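Local structure of aminopeptidase N (Francisella tularensis subsp. tularensis, 5DLL) at residues Ala530-Ala542 / Asp554-Asn567. The protein is a zinc-dependent M1-family aminopeptidase that releases N-terminal amino acids, preferably alanine, from peptides, and is probably involved in degrading intracellular peptides. Numbering follows the deposited sequence.
Sequences AKPVASLFRDFSA and DLLHIVKYDNNAFN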
loop_
_atom_site.group_PDB
_atom_site.type_symbol
_atom_site.label_atom_id
_atom_site.label_comp_id
_atom_site.label_asym_id
_atom_site.label_seq_id
_atom_site.Cartn_x
_atom_site.Cartn_y
_atom_site.Cartn_z
ATOM N N ALA A 530 -31.375 -15.161 -27.123
ATOM C CA ALA A 530 -32.057 -15.135 -25.828
ATOM C C ALA A 530 -31.747 -13.855 -25.050
ATOM O O ALA A 530 -30.616 -13.370 -25.085
ATOM C CB ALA A 530 -31.656 -16.355 -25.015
ATOM N N LYS A 531 -32.757 -13.326 -24.350
ATOM C CA LYS A 531 -32.601 -12.145 -23.488
ATOM C C LYS A 531 -31.557 -12.415 -22.399
ATOM O O LYS A 531 -31.844 -13.121 -21.429
ATOM C CB LYS A 531 -33.940 -11.761 -22.840
ATOM C CG LYS A 531 -33.844 -10.665 -21.782
ATOM C CD LYS A 531 -35.217 -10.246 -21.280
ATOM C CE LYS A 531 -35.852 -9.189 -22.170
ATOM N NZ LYS A 531 -35.284 -7.833 -21.926
ATOM N N PRO A 532 -30.347 -11.845 -22.550
ATOM C CA PRO A 532 -29.265 -12.216 -21.661
ATOM C C PRO A 532 -29.165 -11.303 -20.446
ATOM O O PRO A 532 -29.789 -10.240 -20.406
ATOM C CB PRO A 532 -28.039 -12.023 -22.549
ATOM C CG PRO A 532 -28.405 -10.865 -23.425
ATOM C CD PRO A 532 -29.913 -10.790 -23.484
ATOM N N VAL A 533 -28.380 -11.742 -19.467
ATOM C CA VAL A 533 -27.961 -10.894 -18.354
ATOM C C VAL A 533 -26.501 -10.505 -18.605
ATOM O O VAL A 533 -25.694 -11.332 -19.042
ATOM C CB VAL A 533 -28.155 -11.577 -16.972
ATOM C CG1 VAL A 533 -27.590 -12.994 -16.952
ATOM C CG2 VAL A 533 -27.551 -10.730 -15.854
ATOM N N ALA A 534 -26.176 -9.240 -18.351
ATOM C CA ALA A 534 -24.867 -8.695 -18.706
ATOM C C ALA A 534 -23.863 -8.815 -17.559
ATOM O O ALA A 534 -24.191 -8.538 -16.403
ATOM C CB ALA A 534 -25.006 -7.243 -19.139
ATOM N N SER A 535 -22.651 -9.251 -17.894
ATOM C CA SER A 535 -21.516 -9.245 -16.972
ATOM C C SER A 535 -20.690 -8.004 -17.291
ATOM O O SER A 535 -20.066 -7.936 -18.348
ATOM C CB SER A 535 -20.677 -10.509 -17.154
ATOM O OG SER A 535 -19.538 -10.489 -16.319
ATOM N N LEU A 536 -20.696 -7.027 -16.385
ATOM C CA LEU A 536 -20.157 -5.694 -16.674
ATOM C C LEU A 536 -19.065 -5.254 -15.702
ATOM O O LEU A 536 -19.107 -5.578 -14.512
ATOM C CB LEU A 536 -21.292 -4.669 -16.668
ATOM C CG LEU A 536 -22.180 -4.675 -17.914
ATOM C CD1 LEU A 536 -23.455 -3.880 -17.672
ATOM C CD2 LEU A 536 -21.423 -4.134 -19.118
ATOM N N PHE A 537 -18.102 -4.499 -16.229
ATOM C CA PHE A 537 -16.942 -4.028 -15.467
ATOM C C PHE A 537 -16.231 -5.186 -14.763
ATOM O O PHE A 537 -16.064 -5.198 -13.539
ATOM C CB PHE A 537 -17.348 -2.922 -14.486
ATOM C CG PHE A 537 -17.922 -1.706 -15.159
ATOM C CD1 PHE A 537 -17.086 -0.748 -15.719
ATOM C CD2 PHE A 537 -19.297 -1.529 -15.251
ATOM C CE1 PHE A 537 -17.612 0.369 -16.349
ATOM C CE2 PHE A 537 -19.830 -0.413 -15.879
ATOM C CZ PHE A 537 -18.986 0.537 -16.429
ATOM N N ARG A 538 -15.823 -6.161 -15.569
ATOM C CA ARG A 538 -15.130 -7.344 -15.081
ATOM C C ARG A 538 -13.758 -6.980 -14.528
ATOM O O ARG A 538 -13.012 -6.227 -15.157
ATOM C CB ARG A 538 -14.973 -8.355 -16.207
ATOM C CG ARG A 538 -16.277 -8.977 -16.667
ATOM C CD ARG A 538 -16.016 -9.972 -17.784
ATOM N NE ARG A 538 -17.141 -10.872 -18.006
ATOM C CZ ARG A 538 -17.107 -11.937 -18.803
ATOM N NH1 ARG A 538 -15.996 -12.253 -19.466
ATOM N NH2 ARG A 538 -18.190 -12.696 -18.936
ATOM N N ASP A 539 -13.435 -7.526 -13.356
ATOM C CA ASP A 539 -12.203 -7.191 -12.621
ATOM C C ASP A 539 -12.112 -5.701 -12.261
ATOM O O ASP A 539 -11.007 -5.159 -12.126
ATOM C CB ASP A 539 -10.956 -7.626 -13.404
ATOM C CG ASP A 539 -10.939 -9.109 -13.689
ATOM O OD1 ASP A 539 -10.938 -9.900 -12.721
ATOM O OD2 ASP A 539 -10.922 -9.487 -14.880
ATOM N N PHE A 540 -13.271 -5.054 -12.098
ATOM C CA PHE A 540 -13.340 -3.629 -11.773
ATOM C C PHE A 540 -12.517 -2.842 -12.797
ATOM O O PHE A 540 -11.516 -2.196 -12.460
ATOM C CB PHE A 540 -12.844 -3.411 -10.338
ATOM C CG PHE A 540 -13.240 -2.094 -9.737
ATOM C CD1 PHE A 540 -14.577 -1.795 -9.502
ATOM C CD2 PHE A 540 -12.272 -1.166 -9.364
ATOM C CE1 PHE A 540 -14.942 -0.587 -8.929
ATOM C CE2 PHE A 540 -12.631 0.041 -8.791
ATOM C CZ PHE A 540 -13.967 0.330 -8.573
ATOM N N SER A 541 -12.945 -2.920 -14.057
ATOM C CA SER A 541 -12.152 -2.417 -15.180
ATOM C C SER A 541 -11.907 -0.908 -15.122
ATOM O O SER A 541 -10.887 -0.433 -15.623
ATOM C CB SER A 541 -12.794 -2.806 -16.519
ATOM O OG SER A 541 -14.111 -2.306 -16.638
ATOM N N ALA A 542 -12.836 -0.174 -14.506
ATOM C CA ALA A 542 -12.697 1.268 -14.280
ATOM C C ALA A 542 -13.079 1.629 -12.832
ATOM O O ALA A 542 -13.988 1.014 -12.266
ATOM C CB ALA A 542 -13.568 2.036 -15.262
ATOM N N ASP A 554 -31.178 -12.368 -11.703
ATOM C CA ASP A 554 -30.151 -11.901 -12.644
ATOM C C ASP A 554 -28.760 -11.941 -12.017
ATOM O O ASP A 554 -27.799 -12.358 -12.661
ATOM C CB ASP A 554 -30.450 -10.478 -13.135
ATOM C CG ASP A 554 -31.495 -10.442 -14.235
ATOM O OD1 ASP A 554 -32.285 -11.402 -14.347
ATOM O OD2 ASP A 554 -31.525 -9.448 -14.990
ATOM N N LEU A 555 -28.656 -11.496 -10.767
ATOM C CA LEU A 555 -27.398 -11.573 -10.021
ATOM C C LEU A 555 -27.041 -13.027 -9.700
ATOM O O LEU A 555 -25.873 -13.409 -9.739
ATOM C CB LEU A 555 -27.476 -10.747 -8.726
ATOM C CG LEU A 555 -27.638 -9.228 -8.878
ATOM C CD1 LEU A 555 -27.961 -8.579 -7.541
ATOM C CD2 LEU A 555 -26.392 -8.602 -9.485
ATOM N N LEU A 556 -28.056 -13.834 -9.401
ATOM C CA LEU A 556 -27.864 -15.256 -9.098
ATOM C C LEU A 556 -27.389 -16.029 -10.335
ATOM O O LEU A 556 -26.655 -17.010 -10.214
ATOM C CB LEU A 556 -29.163 -15.870 -8.553
ATOM C CG LEU A 556 -29.085 -16.651 -7.241
ATOM C CD1 LEU A 556 -28.458 -15.824 -6.127
ATOM C CD2 LEU A 556 -30.482 -17.116 -6.849
ATOM N N HIS A 557 -27.815 -15.581 -11.517
ATOM C CA HIS A 557 -27.348 -16.148 -12.787
ATOM C C HIS A 557 -25.874 -15.799 -13.047
ATOM O O HIS A 557 -25.109 -16.635 -13.530
ATOM C CB HIS A 557 -28.225 -15.652 -13.948
ATOM C CG HIS A 557 -28.082 -16.455 -15.208
ATOM N ND1 HIS A 557 -28.835 -17.583 -15.461
ATOM C CD2 HIS A 557 -27.282 -16.288 -16.288
ATOM C CE1 HIS A 557 -28.500 -18.078 -16.640
ATOM N NE2 HIS A 557 -27.559 -17.312 -17.161
ATOM N N ILE A 558 -25.485 -14.566 -12.721
ATOM C CA ILE A 558 -24.087 -14.134 -12.838
ATOM C C ILE A 558 -23.212 -14.909 -11.854
ATOM O O ILE A 558 -22.106 -15.322 -12.192
ATOM C CB ILE A 558 -23.938 -12.609 -12.618
ATOM C CG1 ILE A 558 -24.590 -11.845 -13.776
ATOM C CG2 ILE A 558 -22.472 -12.208 -12.515
ATOM C CD1 ILE A 558 -24.745 -10.359 -13.536
ATOM N N VAL A 559 -23.721 -15.122 -10.646
ATOM C CA VAL A 559 -23.003 -15.907 -9.640
ATOM C C VAL A 559 -22.794 -17.357 -10.096
ATOM O O VAL A 559 -21.770 -17.966 -9.784
ATOM C CB VAL A 559 -23.741 -15.891 -8.278
ATOM C CG1 VAL A 559 -23.099 -16.864 -7.291
ATOM C CG2 VAL A 559 -23.761 -14.480 -7.699
ATOM N N LYS A 560 -23.759 -17.896 -10.837
ATOM C CA LYS A 560 -23.737 -19.303 -11.243
ATOM C C LYS A 560 -22.889 -19.595 -12.496
ATOM O O LYS A 560 -22.113 -20.555 -12.504
ATOM C CB LYS A 560 -25.175 -19.798 -11.451
ATOM C CG LYS A 560 -25.319 -21.310 -11.534
ATOM C CD LYS A 560 -26.782 -21.715 -11.657
ATOM C CE LYS A 560 -26.934 -23.176 -12.050
ATOM N NZ LYS A 560 -26.551 -24.101 -10.951
ATOM N N TYR A 561 -23.030 -18.771 -13.538
ATOM C CA TYR A 561 -22.501 -19.098 -14.875
ATOM C C TYR A 561 -21.377 -18.202 -15.422
ATOM O O TYR A 561 -20.753 -18.561 -16.424
ATOM C CB TYR A 561 -23.647 -19.100 -15.897
ATOM C CG TYR A 561 -24.674 -20.196 -15.701
ATOM C CD1 TYR A 561 -24.348 -21.533 -15.919
ATOM C CD2 TYR A 561 -25.982 -19.894 -15.322
ATOM C CE1 TYR A 561 -25.288 -22.538 -15.750
ATOM C CE2 TYR A 561 -26.928 -20.893 -15.152
ATOM C CZ TYR A 561 -26.577 -22.212 -15.368
ATOM O OH TYR A 561 -27.512 -23.207 -15.199
ATOM N N ASP A 562 -21.125 -17.053 -14.796
ATOM C CA ASP A 562 -20.150 -16.083 -15.323
ATOM C C ASP A 562 -18.712 -16.610 -15.237
ATOM O O ASP A 562 -18.295 -17.130 -14.201
ATOM C CB ASP A 562 -20.265 -14.750 -14.564
ATOM C CG ASP A 562 -19.473 -13.607 -15.216
ATOM O OD1 ASP A 562 -18.682 -13.845 -16.155
ATOM O OD2 ASP A 562 -19.645 -12.451 -14.775
ATOM N N ASN A 563 -17.967 -16.474 -16.337
ATOM C CA ASN A 563 -16.541 -16.811 -16.365
ATOM C C ASN A 563 -15.741 -15.977 -15.370
ATOM O O ASN A 563 -14.859 -16.499 -14.687
ATOM C CB ASN A 563 -15.953 -16.599 -17.768
ATOM C CG ASN A 563 -16.306 -17.718 -18.738
ATOM O OD1 ASN A 563 -16.367 -18.891 -18.365
ATOM N ND2 ASN A 563 -16.512 -17.360 -20.000
ATOM N N ASN A 564 -16.060 -14.684 -15.300
ATOM C CA ASN A 564 -15.313 -13.721 -14.484
ATOM C C ASN A 564 -15.473 -13.948 -12.981
ATOM O O ASN A 564 -16.517 -13.640 -12.408
ATOM C CB ASN A 564 -15.736 -12.289 -14.833
ATOM C CG ASN A 564 -14.828 -11.244 -14.217
ATOM O OD1 ASN A 564 -15.268 -10.398 -13.440
ATOM N ND2 ASN A 564 -13.550 -11.297 -14.566
ATOM N N ALA A 565 -14.423 -14.475 -12.354
ATOM C CA ALA A 565 -14.408 -14.735 -10.910
ATOM C C ALA A 565 -14.773 -13.507 -10.068
ATOM O O ALA A 565 -15.467 -13.627 -9.057
ATOM C CB ALA A 565 -13.041 -15.263 -10.486
ATOM N N PHE A 566 -14.300 -12.333 -10.478
ATOM C CA PHE A 566 -14.563 -11.113 -9.728
ATOM C C PHE A 566 -16.059 -10.815 -9.687
ATOM O O PHE A 566 -16.631 -10.664 -8.608
ATOM C CB PHE A 566 -13.799 -9.929 -10.327
ATOM C CG PHE A 566 -14.049 -8.624 -9.620
ATOM C CD1 PHE A 566 -13.310 -8.277 -8.493
ATOM C CD2 PHE A 566 -15.025 -7.744 -10.079
ATOM C CE1 PHE A 566 -13.540 -7.080 -7.837
ATOM C CE2 PHE A 566 -15.257 -6.545 -9.428
ATOM C CZ PHE A 566 -14.515 -6.213 -8.305
ATOM N N ASN A 567 -16.690 -10.741 -10.859
ATOM C CA ASN A 567 -18.116 -10.418 -10.937
ATOM C C ASN A 567 -18.998 -11.438 -10.225
ATOM O O ASN A 567 -20.121 -11.114 -9.836
ATOM C CB ASN A 567 -18.578 -10.246 -12.393
ATOM C CG ASN A 567 -18.498 -8.802 -12.877
ATOM O OD1 ASN A 567 -18.107 -7.896 -12.139
ATOM N ND2 ASN A 567 -18.883 -8.586 -14.127
#
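Edge strand 533-535 of the Ig-like domain and the loop after it rest here on helices 552-561 and 565-581 of the ARM-repeat region, and the join is a buried polar network centred on Ser535. The serine hydroxyl is set anti to the backbone N (chi1 177°) and suits the place because it can give one hydrogen and still accept two: OG donates to Asp562 OD2, and it accepts from Asn567 ND2 at 3.0 Å and, within its own segment, from Arg538 NE, with OG lying in the guanidinium plane. An asparagine suits position 567 because its amide N has two hydrogens; the second goes to Leu536 O (3.0 Å from ND2), well above that carbonyl's plane, and the two bonds fix the amide's rotation. Asp562 follows helix 552-561, and its other oxygen, OD1, has two roles: it accepts from Asn564 N, an Asx turn, and forms a salt bridge with Arg538 NH2 (3.0 Å) that rests on charge alone, since the oxygen lies well out of the guanidinium plane. Glu511 holds NH1 of the same arginine. Asn564 is the N-cap of helix 565-581: OD1 takes Asn567 N at 3.0 Å, while CB lies over one guanidinium face, the amide nearly parallel to it at 7°. Its ND2 makes weak bonds to both oxygens of Asp539, whose OD2 is paired with Lys498. Beyond this polar centre, the type II beta turn 537-540 lays the Asp539-Phe540 peptide over one face of Phe566, with Phe540 N 3.6 Å from CE2. At the opposite end the two methyls of Val533 rest on the facing side of helix 552-561: CG1 meets His557 CD2 at 3.4 Å, and CG2 packs against Ile558 CD1 at 3.7 Å.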